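Local coordinates for type IV pilus biogenesis protein PilB (Streptococcus sanguinis, PDB 7B7P) that is a minor type IV pilin that probably promotes bacterial adhesion through a metal-binding von Willebrand factor A-like module joined to its pilin module, at residues A[103-112]-A[123-134]. Residues are numbered along the deposited sequence; the frame is centred on the assembly and turned at random.
Sequences DNRLISYNLT and GIDTAISALNTK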
loop_
_atom_site.group_PDB
_atom_site.type_symbol
_atom_site.label_atom_id
_atom_site.label_comp_id
_atom_site.label_asym_id
_atom_site.label_seq_id
_atom_site.Cartn_x
_atom_site.Cartn_y
_atom_site.Cartn_z
ATOM N N ASP A 103 7.328 -17.997 -15.810
ATOM C CA ASP A 103 6.333 -17.395 -14.929
ATOM C C ASP A 103 6.149 -18.156 -13.609
ATOM O O ASP A 103 5.104 -18.007 -12.963
ATOM C CB ASP A 103 4.992 -17.281 -15.662
ATOM C CG ASP A 103 4.606 -18.572 -16.373
ATOM O OD1 ASP A 103 5.502 -19.425 -16.583
ATOM O OD2 ASP A 103 3.406 -18.734 -16.718
ATOM N N ASN A 104 7.129 -18.960 -13.195
ATOM C CA ASN A 104 7.061 -19.702 -11.943
ATOM C C ASN A 104 8.030 -19.094 -10.945
ATOM O O ASN A 104 9.183 -18.816 -11.281
ATOM C CB ASN A 104 7.418 -21.185 -12.121
ATOM C CG ASN A 104 6.484 -21.923 -13.069
ATOM O OD1 ASN A 104 6.549 -21.746 -14.284
ATOM N ND2 ASN A 104 5.649 -22.793 -12.516
ATOM N N ARG A 105 7.569 -18.913 -9.715
ATOM C CA ARG A 105 8.449 -18.503 -8.638
ATOM C C ARG A 105 9.221 -19.709 -8.133
ATOM O O ARG A 105 8.674 -20.813 -8.018
ATOM C CB ARG A 105 7.647 -17.872 -7.497
ATOM C CG ARG A 105 7.436 -16.371 -7.641
ATOM C CD ARG A 105 8.677 -15.562 -7.220
ATOM N NE ARG A 105 8.626 -14.216 -7.783
ATOM C CZ ARG A 105 9.675 -13.412 -7.957
ATOM N NH1 ARG A 105 10.898 -13.808 -7.612
ATOM N NH2 ARG A 105 9.497 -12.202 -8.482
ATOM N N LEU A 106 10.497 -19.502 -7.840
ATOM C CA LEU A 106 11.353 -20.560 -7.335
ATOM C C LEU A 106 11.440 -20.536 -5.816
ATOM O O LEU A 106 11.304 -19.489 -5.177
ATOM C CB LEU A 106 12.755 -20.451 -7.930
ATOM C CG LEU A 106 12.738 -20.594 -9.451
ATOM C CD1 LEU A 106 14.135 -20.584 -9.986
ATOM C CD2 LEU A 106 12.006 -21.873 -9.857
ATOM N N ILE A 107 11.678 -21.715 -5.247
ATOM C CA ILE A 107 11.909 -21.874 -3.821
ATOM C C ILE A 107 13.087 -22.821 -3.628
ATOM O O ILE A 107 13.308 -23.743 -4.423
ATOM C CB ILE A 107 10.652 -22.393 -3.102
ATOM C CG1 ILE A 107 10.834 -22.352 -1.590
ATOM C CG2 ILE A 107 10.319 -23.812 -3.533
ATOM C CD1 ILE A 107 9.600 -22.812 -0.850
ATOM N N SER A 108 13.863 -22.581 -2.579
ATOM C CA SER A 108 14.956 -23.471 -2.235
ATOM C C SER A 108 14.689 -24.089 -0.870
ATOM O O SER A 108 14.205 -23.421 0.052
ATOM C CB SER A 108 16.305 -22.751 -2.272
ATOM O OG SER A 108 16.728 -22.359 -0.992
ATOM N N TYR A 109 14.956 -25.381 -0.775
ATOM C CA TYR A 109 14.836 -26.129 0.460
ATOM C C TYR A 109 16.220 -26.504 0.961
ATOM O O TYR A 109 17.120 -26.809 0.169
ATOM C CB TYR A 109 14.028 -27.400 0.264
ATOM C CG TYR A 109 12.671 -27.235 -0.338
ATOM C CD1 TYR A 109 11.689 -26.477 0.292
ATOM C CD2 TYR A 109 12.346 -27.887 -1.521
ATOM C CE1 TYR A 109 10.420 -26.356 -0.256
ATOM C CE2 TYR A 109 11.089 -27.778 -2.077
ATOM C CZ TYR A 109 10.124 -27.013 -1.442
ATOM O OH TYR A 109 8.878 -26.901 -2.014
ATOM N N ASN A 110 16.378 -26.480 2.277
ATOM C CA ASN A 110 17.562 -26.977 2.954
ATOM C C ASN A 110 17.087 -27.941 4.032
ATOM O O ASN A 110 16.141 -27.633 4.762
ATOM C CB ASN A 110 18.378 -25.827 3.553
ATOM C CG ASN A 110 19.690 -26.296 4.144
ATOM O OD1 ASN A 110 19.713 -27.127 5.058
ATOM N ND2 ASN A 110 20.796 -25.766 3.628
ATOM N N LEU A 111 17.710 -29.117 4.109
ATOM C CA LEU A 111 17.301 -30.109 5.105
ATOM C C LEU A 111 18.537 -30.936 5.457
ATOM O O LEU A 111 18.834 -31.940 4.805
ATOM C CB LEU A 111 16.158 -30.981 4.604
ATOM C CG LEU A 111 15.667 -32.021 5.616
ATOM C CD1 LEU A 111 15.459 -31.385 6.994
ATOM C CD2 LEU A 111 14.404 -32.698 5.136
ATOM N N THR A 112 19.252 -30.499 6.493
ATOM C CA THR A 112 20.479 -31.183 6.879
ATOM C C THR A 112 20.454 -31.629 8.342
ATOM O O THR A 112 19.384 -31.772 8.945
ATOM C CB THR A 112 21.712 -30.302 6.614
ATOM O OG1 THR A 112 21.539 -28.997 7.185
ATOM C CG2 THR A 112 21.969 -30.175 5.115
ATOM N N GLY A 123 22.119 -34.849 4.165
ATOM C CA GLY A 123 20.963 -34.180 3.605
ATOM C C GLY A 123 21.225 -33.422 2.322
ATOM O O GLY A 123 22.098 -33.787 1.530
ATOM N N ILE A 124 20.460 -32.358 2.109
ATOM C CA ILE A 124 20.528 -31.555 0.901
ATOM C C ILE A 124 20.822 -30.124 1.313
ATOM O O ILE A 124 19.994 -29.476 1.971
ATOM C CB ILE A 124 19.232 -31.639 0.090
ATOM C CG1 ILE A 124 18.821 -33.105 -0.073
ATOM C CG2 ILE A 124 19.413 -30.958 -1.273
ATOM C CD1 ILE A 124 17.500 -33.447 0.546
ATOM N N ASP A 125 22.001 -29.631 0.920
ATOM C CA ASP A 125 22.386 -28.256 1.225
ATOM C C ASP A 125 21.414 -27.267 0.602
ATOM O O ASP A 125 21.034 -26.271 1.232
ATOM C CB ASP A 125 23.815 -27.984 0.732
ATOM C CG ASP A 125 24.855 -28.147 1.835
ATOM O OD1 ASP A 125 24.526 -27.836 3.006
ATOM O OD2 ASP A 125 25.993 -28.588 1.534
ATOM N N THR A 126 21.001 -27.526 -0.628
ATOM C CA THR A 126 20.026 -26.659 -1.271
ATOM C C THR A 126 19.428 -27.371 -2.473
ATOM O O THR A 126 20.163 -27.907 -3.308
ATOM C CB THR A 126 20.671 -25.327 -1.669
ATOM O OG1 THR A 126 20.797 -24.505 -0.497
ATOM C CG2 THR A 126 19.845 -24.601 -2.728
ATOM N N ALA A 127 18.103 -27.412 -2.548
ATOM C CA ALA A 127 17.399 -27.980 -3.687
ATOM C C ALA A 127 16.376 -26.969 -4.183
ATOM O O ALA A 127 15.544 -26.496 -3.406
ATOM C CB ALA A 127 16.716 -29.302 -3.314
ATOM N N ILE A 128 16.452 -26.632 -5.461
ATOM C CA ILE A 128 15.546 -25.677 -6.082
ATOM C C ILE A 128 14.311 -26.416 -6.576
ATOM O O ILE A 128 14.422 -27.418 -7.292
ATOM C CB ILE A 128 16.237 -24.948 -7.244
ATOM C CG1 ILE A 128 17.237 -23.926 -6.718
ATOM C CG2 ILE A 128 15.197 -24.288 -8.168
ATOM C CD1 ILE A 128 16.615 -22.815 -5.917
ATOM N N SER A 129 13.137 -25.924 -6.203
ATOM C CA SER A 129 11.880 -26.362 -6.792
ATOM C C SER A 129 11.118 -25.135 -7.304
ATOM O O SER A 129 11.557 -23.989 -7.167
ATOM C CB SER A 129 11.045 -27.166 -5.787
ATOM O OG SER A 129 9.824 -27.600 -6.374
ATOM N N ALA A 130 9.973 -25.369 -7.916
ATOM C CA ALA A 130 9.155 -24.287 -8.431
ATOM C C ALA A 130 7.777 -24.385 -7.804
ATOM O O ALA A 130 7.294 -25.483 -7.528
ATOM C CB ALA A 130 9.058 -24.339 -9.965
ATOM N N LEU A 131 7.154 -23.232 -7.579
ATOM C CA LEU A 131 5.815 -23.155 -7.006
ATOM C C LEU A 131 4.777 -22.940 -8.094
ATOM O O LEU A 131 5.092 -22.524 -9.209
ATOM C CB LEU A 131 5.721 -22.022 -5.981
ATOM C CG LEU A 131 6.897 -21.931 -5.015
ATOM C CD1 LEU A 131 6.970 -20.557 -4.426
ATOM C CD2 LEU A 131 6.753 -22.985 -3.940
ATOM N N ASN A 132 3.522 -23.219 -7.753
ATOM C CA ASN A 132 2.416 -23.028 -8.688
ATOM C C ASN A 132 1.574 -21.787 -8.397
ATOM O O ASN A 132 0.618 -21.524 -9.133
ATOM C CB ASN A 132 1.520 -24.270 -8.705
ATOM C CG ASN A 132 2.263 -25.507 -9.159
ATOM O OD1 ASN A 132 2.770 -25.562 -10.283
ATOM N ND2 ASN A 132 2.364 -26.498 -8.270
ATOM N N THR A 133 1.907 -21.019 -7.359
ATOM C CA THR A 133 1.262 -19.750 -7.061
ATOM C C THR A 133 2.289 -18.630 -7.151
ATOM O O THR A 133 3.480 -18.844 -6.897
ATOM C CB THR A 133 0.613 -19.741 -5.653
ATOM O OG1 THR A 133 0.298 -18.397 -5.276
ATOM C CG2 THR A 133 1.552 -20.315 -4.603
ATOM N N LYS A 134 1.817 -17.437 -7.523
ATOM C CA LYS A 134 2.606 -16.211 -7.473
ATOM C C LYS A 134 2.404 -15.429 -6.180
ATOM O O LYS A 134 3.004 -14.362 -6.015
ATOM C CB LYS A 134 2.275 -15.311 -8.672
ATOM C CG LYS A 134 2.590 -15.938 -10.025
ATOM C CD LYS A 134 1.313 -16.324 -10.763
ATOM C CE LYS A 134 1.528 -17.530 -11.678
ATOM N NZ LYS A 134 0.357 -18.454 -11.601
#
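Ile107 and Ser129 face each other as a hydrogen-bonded antiparallel pair: Ser129 N bonds Ile107 O (2.8 Å), and Ile107 N returns one to Ser129 O. The pattern repeats at Tyr109 with Ala127 and at Leu111 with Ile124. Between the last two pairs the register slips by one residue, a beta bulge where the chain turns a corner at Asp125. At the other end Leu131 N bonds Arg105 O, and Asn104 ND2 adds a weak bond to Leu131 O.

Leu131 can be followed outward. Its CB and CG lie beside Arg105 O; with CG anti to the carbonyl carbon (chi1 -44°), the fork opens across the neighbouring strand. Leu131 CD1 stays near Arg105 O and Arg105 CB (4.1 Å for the latter), while Leu131 CD2 touches Ile107 CG2 (3.7 Å), the two side chains crossing at about a right angle. Next along this face, Ser129 CB meets Tyr109 CE2 at 3.8 Å, approaching the ring obliquely. Tyr109 OH and Ser129 OG both bond Asp24 OD1 of helix 9-27, so one carboxylate oxygen ties both strands to the helix; Met20 and Val27 pack there too. On the other face Leu106 CD2 touches Ala130 CB (3.8 Å), and Ile128 CD1 reaches back to Ser108 CB at 3.7 Å.

Strand 92-101 pairs with the far edge of 104-112, making 124-130 an outer strand of a three-stranded antiparallel sheet. Well away from the magnesium site, the arrangement is a beta hairpin with a long connection, laid against the N-terminal helix as in the helix-on-sheet pilin fold.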